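Local coordinates for protein saframycin Mx1 synthetase B (Legionella pneumophila subsp. pneumophila, PDB 3KXW) that belongs to the adenylate-forming (ANL) superfamily, is classed as a fatty acid AMP ligase, and holds 5'-O-[(S)-(dodecanoyloxy)(hydroxy)phosphoryl]adenosine in a pocket, at residues A[393-396]-A[397-400]; A[457-460]-A[461-464]. All blocks are in the same frame, centred on the assembly; numbering follows the deposited sequence.

Contact 1. Residues A[393-396]-A[397-400]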
loop_
_atom_site.group_PDB
_atom_site.type_symbol
_atom_site.label_atom_id
_atom_site.label_comp_id
_atom_site.label_asym_id
_atom_site.label_seq_id
_atom_site.Cartn_x
_atom_site.Cartn_y
_atom_site.Cartn_z
ATOM N N PRO A 393 -14.106 -13.247 23.746
ATOM C CA PRO A 393 -13.567 -11.881 23.777
ATOM C C PRO A 393 -12.434 -11.721 24.773
ATOM O O PRO A 393 -12.439 -12.323 25.857
ATOM C CB PRO A 393 -14.764 -11.033 24.202
ATOM C CG PRO A 393 -15.957 -11.823 23.755
ATOM C CD PRO A 393 -15.562 -13.270 23.938
ATOM N N CYS A 394 -11.447 -10.918 24.402
ATOM C CA CYS A 394 -10.322 -10.655 25.290
ATOM C C CYS A 394 -10.640 -9.457 26.167
ATOM O O CYS A 394 -11.373 -8.584 25.755
ATOM C CB CYS A 394 -9.077 -10.328 24.471
ATOM S SG CYS A 394 -8.441 -11.711 23.560
ATOM N N ASP A 395 -10.071 -9.424 27.371
ATOM C CA ASP A 395 -10.089 -8.229 28.198
ATOM C C ASP A 395 -9.259 -7.108 27.547
ATOM O O ASP A 395 -8.430 -7.365 26.671
ATOM C CB ASP A 395 -9.461 -8.534 29.570
ATOM C CG ASP A 395 -10.333 -9.417 30.454
ATOM O OD1 ASP A 395 -11.548 -9.572 30.199
ATOM O OD2 ASP A 395 -9.791 -9.945 31.446
ATOM N N PHE A 396 -9.464 -5.871 27.985
ATOM C CA PHE A 396 -8.527 -4.803 27.628
ATOM C C PHE A 396 -7.132 -5.191 28.137
ATOM O O PHE A 396 -7.004 -5.901 29.143
ATOM C CB PHE A 396 -8.950 -3.449 28.210
ATOM C CG PHE A 396 -10.298 -2.962 27.737
ATOM C CD1 PHE A 396 -10.742 -3.214 26.442
ATOM C CD2 PHE A 396 -11.096 -2.204 28.575
ATOM C CE1 PHE A 396 -11.965 -2.748 26.010
ATOM C CE2 PHE A 396 -12.328 -1.729 28.149
ATOM C CZ PHE A 396 -12.766 -2.003 26.865
ATOM N N ASP A 397 -6.091 -4.744 27.442
ATOM C CA ASP A 397 -4.716 -5.133 27.753
ATOM C C ASP A 397 -4.519 -6.632 27.643
ATOM O O ASP A 397 -3.627 -7.206 28.269
ATOM C CB ASP A 397 -4.295 -4.634 29.146
ATOM C CG ASP A 397 -4.308 -3.138 29.241
ATOM O OD1 ASP A 397 -4.219 -2.475 28.189
ATOM O OD2 ASP A 397 -4.397 -2.607 30.351
ATOM N N GLN A 398 -5.356 -7.273 26.833
ATOM C CA GLN A 398 -5.162 -8.692 26.528
ATOM C C GLN A 398 -5.113 -8.899 25.020
ATOM O O GLN A 398 -5.980 -8.418 24.289
ATOM C CB GLN A 398 -6.270 -9.549 27.132
ATOM C CG GLN A 398 -6.070 -11.053 26.886
ATOM C CD GLN A 398 -7.031 -11.891 27.698
ATOM O OE1 GLN A 398 -8.204 -11.565 27.815
ATOM N NE2 GLN A 398 -6.526 -12.972 28.282
ATOM N N VAL A 399 -4.091 -9.611 24.568
ATOM C CA VAL A 399 -3.821 -9.752 23.149
ATOM C C VAL A 399 -4.673 -10.843 22.512
ATOM O O VAL A 399 -4.694 -11.982 22.967
ATOM C CB VAL A 399 -2.320 -10.046 22.872
ATOM C CG1 VAL A 399 -2.091 -10.255 21.384
ATOM C CG2 VAL A 399 -1.445 -8.907 23.395
ATOM N N GLY A 400 -5.369 -10.483 21.434
ATOM C CA GLY A 400 -6.151 -11.444 20.685
ATOM C C GLY A 400 -6.199 -11.004 19.236
ATOM O O GLY A 400 -5.483 -10.080 18.839
HETATM O O HOH W 1 -7.383 -6.082 24.357
#
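A type II beta turn from Asp395 to Gln398, in the connection between strands 382-386 and 400-405, brings the Gln398 amide back onto the backbone of Cys394 and Asp395. Phe396 and Asp397 fill the corner positions; the positive phi of Asp397 (60°) is as expected at the third position of a type II turn. The bond that closes the turn, Gln398 N to Asp395 O, is weak at 3.1 Å, its N-H...O angle being 125°. A second link supplements it: Gln398 OE1 accepts from Asp395 N at 2.9 Å, the donor lying in the carbonyl plane on a lone pair. With CG opposite the main-chain nitrogen (chi1 -177°) and the chain extended beyond it, the glutamine reaches back across the mouth of the turn, and Gln398 CG packs 3.9 Å from Cys394 CB. The cysteine sulfur extends the contact toward the strand, Cys394 SG standing 3.7 Å from Gly400 CA. Water 1 adds a bridge, donating to Asp395 O at 2.8 Å and to Gln398 O at 2.7 Å. Both acids have polar partners elsewhere in the chain: Asp395 OD2 forms a salt bridge with Arg359, and Asp397 OD1 a hydrogen bond with His447. Asp395 thus has both N-H and carbonyl oxygen engaged by Gln398, which suggests that a side-chain amide and a water help to hold a turn whose backbone bond is weak.

Contact 2. Residues A[457-460]-A[461-464]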
loop_
_atom_site.group_PDB
_atom_site.type_symbol
_atom_site.label_atom_id
_atom_site.label_comp_id
_atom_site.label_asym_id
_atom_site.label_seq_id
_atom_site.Cartn_x
_atom_site.Cartn_y
_atom_site.Cartn_z
ATOM N N ILE A 457 -1.042 -13.427 13.523
ATOM C CA ILE A 457 -1.230 -14.753 14.099
ATOM C C ILE A 457 -0.153 -15.711 13.572
ATOM O O ILE A 457 0.498 -16.447 14.329
ATOM C CB ILE A 457 -2.618 -15.322 13.761
ATOM C CG1 ILE A 457 -3.714 -14.559 14.529
ATOM C CG2 ILE A 457 -2.673 -16.808 14.081
ATOM C CD1 ILE A 457 -5.134 -15.052 14.217
ATOM N N LYS A 458 0.033 -15.679 12.260
ATOM C CA LYS A 458 0.991 -16.557 11.605
ATOM C C LYS A 458 2.387 -15.948 11.548
ATOM O O LYS A 458 2.555 -14.780 11.204
ATOM C CB LYS A 458 0.520 -16.888 10.191
ATOM C CG LYS A 458 -0.673 -17.815 10.140
ATOM C CD LYS A 458 -0.488 -18.801 9.004
ATOM C CE LYS A 458 -1.799 -19.188 8.369
ATOM N NZ LYS A 458 -1.512 -19.626 6.977
ATOM N N ASP A 459 3.375 -16.766 11.893
ATOM C CA ASP A 459 4.776 -16.387 11.863
ATOM C C ASP A 459 5.181 -15.803 10.499
ATOM O O ASP A 459 4.989 -16.431 9.462
ATOM C CB ASP A 459 5.621 -17.616 12.196
ATOM C CG ASP A 459 7.063 -17.277 12.428
ATOM O OD1 ASP A 459 7.468 -17.199 13.608
ATOM O OD2 ASP A 459 7.789 -17.069 11.433
ATOM N N LEU A 460 5.744 -14.604 10.508
ATOM C CA LEU A 460 6.039 -13.906 9.259
ATOM C C LEU A 460 7.099 -14.634 8.419
ATOM O O LEU A 460 7.092 -14.572 7.192
ATOM C CB LEU A 460 6.484 -12.468 9.550
ATOM C CG LEU A 460 6.773 -11.635 8.302
ATOM C CD1 LEU A 460 5.468 -11.280 7.606
ATOM C CD2 LEU A 460 7.525 -10.364 8.635
ATOM N N ILE A 461 8.022 -15.314 9.083
ATOM C CA ILE A 461 9.006 -16.120 8.365
ATOM C C ILE A 461 8.309 -17.235 7.577
ATOM O O ILE A 461 8.673 -17.530 6.438
ATOM C CB ILE A 461 10.065 -16.669 9.343
ATOM C CG1 ILE A 461 11.009 -15.515 9.715
ATOM C CG2 ILE A 461 10.844 -17.814 8.733
ATOM C CD1 ILE A 461 11.790 -15.731 10.974
ATOM N N ILE A 462 7.292 -17.828 8.189
ATOM C CA ILE A 462 6.517 -18.874 7.531
ATOM C C ILE A 462 5.770 -18.300 6.336
ATOM O O ILE A 462 5.714 -18.908 5.271
ATOM C CB ILE A 462 5.513 -19.526 8.514
ATOM C CG1 ILE A 462 6.266 -20.157 9.691
ATOM C CG2 ILE A 462 4.615 -20.549 7.788
ATOM C CD1 ILE A 462 7.324 -21.141 9.264
ATOM N N ILE A 463 5.191 -17.121 6.512
ATOM C CA ILE A 463 4.482 -16.455 5.421
ATOM C C ILE A 463 5.383 -16.124 4.235
ATOM O O ILE A 463 5.018 -16.378 3.086
ATOM C CB ILE A 463 3.784 -15.174 5.894
ATOM C CG1 ILE A 463 2.662 -15.529 6.864
ATOM C CG2 ILE A 463 3.254 -14.369 4.705
ATOM C CD1 ILE A 463 2.093 -16.945 6.662
ATOM N N TYR A 464 6.548 -15.541 4.510
ATOM C CA TYR A 464 7.517 -15.263 3.460
ATOM C C TYR A 464 7.877 -16.543 2.722
ATOM O O TYR A 464 8.013 -16.531 1.499
ATOM C CB TYR A 464 8.779 -14.558 4.003
ATOM C CG TYR A 464 8.609 -13.051 4.048
ATOM C CD1 TYR A 464 7.635 -12.482 4.836
ATOM C CD2 TYR A 464 9.412 -12.200 3.283
ATOM C CE1 TYR A 464 7.447 -11.097 4.878
ATOM C CE2 TYR A 464 9.235 -10.806 3.323
ATOM C CZ TYR A 464 8.246 -10.268 4.130
ATOM O OH TYR A 464 8.029 -8.893 4.199
#
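Leu460 and Tyr464 run alongside each other in the same direction, one helical turn apart, at the start of helix 460-466. Leu460 CD1 comes to the ring edge near its plane, 3.4 Å from Tyr464 CE1, while CG and CD2 stand off to one side of that plane. The backbones of the same two residues are joined: Tyr464 N donates to Leu460 O over 2.9 Å, while the same oxygen sits at the ring edge, close to the ring plane. Asp459 takes the N-cap position. Its CG is swung opposite the backbone nitrogen (chi1 -170°), which carries Asp459 OD2 over the first turn to accept from Ile461 N at 2.9 Å and Ile462 N at 3.4 Å; both bonds are weak, the nearer one because it is bent to 124°. The aspartate runs alongside Ile461 but crosses Ile462 at about a right angle, with Asp459 CB 3.6 Å from Ile462 CG1. Asp459 O also accepts from Ile463 N at 3.0 Å. On a further side, Lys458 and Ile463 cross almost perpendicularly, and Lys458 CB meets Ile463 CD1 at 3.9 Å. The negative cap probably also suits the partial positive charge of the helix start. Strand 450-456 leads into this cap, Tyr500 of strand 499-508 touches Asp459 and Leu460, and Tyr469, on helix 469-479, meets the Tyr464 ring edge-to-face.

How the contacts relate
From the N terminus, contact 1 comes first, forming a turn late in the loop between strand 382-386 and its antiparallel partner 400-405, within the range of the AMP-binding enzyme family. The chain then passes through helix 417-424 and strands 438-440, 442-447 and 450-456, all three in the same antiparallel sheet, before contact 2 starts helix 460-466 in the range of the Disco-interacting protein 2-like AMP domain. The two local contacts stand in series, neither enclosing nor crossing the other. The centres of contacts 1 and 2 are 22 Å apart and their nearest atoms about 6 Å apart, without touching. The sheet links them through strand 442-447, which pairs with both 400-405 and 450-456.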